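Local coordinates for protein maquette-3 (Escherichia coli, PDB 6Z0C) that is an artificial four-helix bundle with no known natural function, apparently designed to test how buried charged networks affect the stability of a hydrophobic core, at residues A[36-39]-A[40-43]. Sequence-based numbering, arbitrary orientation.
Sequences LQII and KQLR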
ATOM      1  N   LEU A  36     -11.140  -8.324   9.641  1.00 35.03           N
ATOM      2  CA  LEU A  36     -11.783  -8.371  10.981  1.00 35.54           C
ATOM      3  C   LEU A  36     -12.970  -9.344  10.940  1.00 35.64           C
ATOM      4  O   LEU A  36     -13.148 -10.090  11.920  1.00 34.33           O
ATOM      5  CB  LEU A  36     -12.204  -6.962  11.414  1.00 39.27           C
ATOM      6  CG  LEU A  36     -12.646  -6.832  12.873  1.00 43.53           C
ATOM      7  CD1 LEU A  36     -11.646  -7.479  13.822  1.00 44.98           C
ATOM      8  CD2 LEU A  36     -12.851  -5.374  13.248  1.00 47.67           C
ATOM      9  N   GLN A  37     -13.736  -9.362   9.843  1.00 35.77           N
ATOM     10  CA  GLN A  37     -14.850 -10.328   9.636  1.00 36.78           C
ATOM     11  C   GLN A  37     -14.271 -11.748   9.689  1.00 35.10           C
ATOM     12  O   GLN A  37     -14.867 -12.605  10.355  1.00 34.49           O
ATOM     13  CB  GLN A  37     -15.581 -10.046   8.320  1.00 41.39           C
ATOM     14  CG  GLN A  37     -16.412  -8.771   8.355  1.00 47.37           C
ATOM     15  CD  GLN A  37     -17.054  -8.419   7.032  1.00 54.42           C
ATOM     16  OE1 GLN A  37     -16.611  -8.843   5.964  1.00 60.27           O
ATOM     17  NE2 GLN A  37     -18.107  -7.620   7.096  1.00 57.79           N
ATOM     18  N   ILE A  38     -13.118 -11.969   9.054  1.00 34.15           N
ATOM     19  CA  ILE A  38     -12.462 -13.308   8.981  1.00 34.56           C
ATOM     20  C   ILE A  38     -11.931 -13.704  10.365  1.00 31.83           C
ATOM     21  O   ILE A  38     -12.048 -14.888  10.694  1.00 32.11           O
ATOM     22  CB  ILE A  38     -11.394 -13.339   7.870  1.00 35.93           C
ATOM     23  CG1 ILE A  38     -12.076 -13.488   6.508  1.00 38.72           C
ATOM     24  CG2 ILE A  38     -10.364 -14.431   8.119  1.00 39.28           C
ATOM     25  CD1 ILE A  38     -11.179 -13.221   5.325  1.00 43.55           C
ATOM     26  N   ILE A  39     -11.403 -12.761  11.157  1.00 31.36           N
ATOM     27  CA  ILE A  39     -10.974 -13.029  12.565  1.00 32.21           C
ATOM     28  C   ILE A  39     -12.155 -13.643  13.332  1.00 31.60           C
ATOM     29  O   ILE A  39     -11.946 -14.636  14.055  1.00 30.72           O
ATOM     30  CB  ILE A  39     -10.437 -11.760  13.260  1.00 34.19           C
ATOM     31  CG1 ILE A  39      -9.063 -11.366  12.712  1.00 36.98           C
ATOM     32  CG2 ILE A  39     -10.400 -11.953  14.768  1.00 35.86           C
ATOM     33  CD1 ILE A  39      -8.397 -10.217  13.423  1.00 39.96           C
ATOM     34  N   LYS A  40     -13.352 -13.071  13.188  1.00 30.42           N
ATOM     35  CA  LYS A  40     -14.567 -13.542  13.907  1.00 31.33           C
ATOM     36  C   LYS A  40     -14.932 -14.950  13.417  1.00 31.24           C
ATOM     37  O   LYS A  40     -15.297 -15.780  14.266  1.00 32.25           O
ATOM     38  CB  LYS A  40     -15.710 -12.539  13.739  1.00 34.02           C
ATOM     39  CG  LYS A  40     -15.444 -11.177  14.366  1.00 36.55           C
ATOM     40  CD  LYS A  40     -16.545 -10.170  14.126  1.00 41.19           C
ATOM     41  CE  LYS A  40     -17.853 -10.567  14.770  1.00 45.49           C
ATOM     42  NZ  LYS A  40     -18.821  -9.444  14.777  1.00 51.77           N
ATOM     43  N   GLN A  41     -14.806 -15.206  12.110  1.00 33.36           N
ATOM     44  CA  GLN A  41     -15.060 -16.535  11.482  1.00 35.39           C
ATOM     45  C   GLN A  41     -14.050 -17.564  12.003  1.00 34.07           C
ATOM     46  O   GLN A  41     -14.460 -18.707  12.293  1.00 34.09           O
ATOM     47  CB  GLN A  41     -14.964 -16.454   9.956  1.00 39.88           C
ATOM     48  CG  GLN A  41     -16.173 -15.823   9.285  1.00 42.20           C
ATOM     49  CD  GLN A  41     -16.019 -15.828   7.785  1.00 46.91           C
ATOM     50  OE1 GLN A  41     -15.861 -14.788   7.155  1.00 50.77           O
ATOM     51  NE2 GLN A  41     -16.036 -17.015   7.199  1.00 48.45           N
ATOM     52  N   LEU A  42     -12.772 -17.186  12.088  1.00 32.46           N
ATOM     53  CA  LEU A  42     -11.689 -18.055  12.623  1.00 32.59           C
ATOM     54  C   LEU A  42     -11.993 -18.407  14.081  1.00 32.44           C
ATOM     55  O   LEU A  42     -11.866 -19.587  14.439  1.00 30.70           O
ATOM     56  CB  LEU A  42     -10.341 -17.335  12.526  1.00 35.95           C
ATOM     57  CG  LEU A  42      -9.549 -17.568  11.246  1.00 38.49           C
ATOM     58  CD1 LEU A  42      -8.351 -16.627  11.187  1.00 39.98           C
ATOM     59  CD2 LEU A  42      -9.095 -19.019  11.143  1.00 39.93           C
ATOM     60  N   ARG A  43     -12.344 -17.408  14.895  1.00 31.84           N
ATOM     61  CA  ARG A  43     -12.647 -17.608  16.336  1.00 33.16           C
ATOM     62  C   ARG A  43     -13.833 -18.572  16.472  1.00 32.87           C
ATOM     63  O   ARG A  43     -13.735 -19.513  17.274  1.00 34.36           O
ATOM     64  CB  ARG A  43     -12.919 -16.268  17.029  1.00 32.45           C
ATOM     65  CG  ARG A  43     -13.212 -16.388  18.518  1.00 33.96           C
ATOM     66  CD  ARG A  43     -12.080 -17.050  19.281  1.00 34.62           C
ATOM     67  NE  ARG A  43     -12.394 -17.265  20.686  1.00 34.38           N
ATOM     68  CZ  ARG A  43     -12.053 -16.462  21.689  1.00 35.60           C
ATOM     69  NH1 ARG A  43     -11.375 -15.346  21.466  1.00 36.31           N
ATOM     70  NH2 ARG A  43     -12.401 -16.782  22.923  1.00 36.69           N
TER
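Ile38 and Leu42, four residues apart on helix 4-48, meet through methyl groups: Ile38 CG2 lies 4.3 Å from Leu42 CD1, a loose apolar touch. The same pair is joined through the backbone, where Leu42 N donates to Ile38 O at 2.8 Å with an N-H...O angle of 161°. Gln41 N to Gln37 O, Lys40 N to Leu36 O and Arg43 N to Ile39 O repeat the i to i+4 pattern, which identifies an uninterrupted alpha-helix.

In Gln41, CB sits 3.4 Å from Ile38 O. With CG placed anti to the carbonyl carbon (chi1 -77°), that methylene comes within 3.6 Å of Gln37 O. The chain then runs extended to CD, and its OE1 ends loosely beside Gln37 O at 4.0 Å and Ile38 CG1 at 4.1 Å, without a hydrogen bond. Lys40 begins the same way, its CG 3.5 Å from Leu36 O, but bends at chi3 (64°).

Ile38 and Leu42 both touch Leu158 of helix 152-194, and Ile38 also Lys162; Ile39 packs on Ile69 of helix 52-99 and, like Leu42, on Glu65, charges possibly belonging to the designed network. Arg43 NE forms a salt bridge with Glu47. The helix is amphipathic here: Ile38, Ile39 and Leu42 face neighbouring helices, while the backbone bond holds Ile38 to Leu42 and their methyl contact adds weak dispersion.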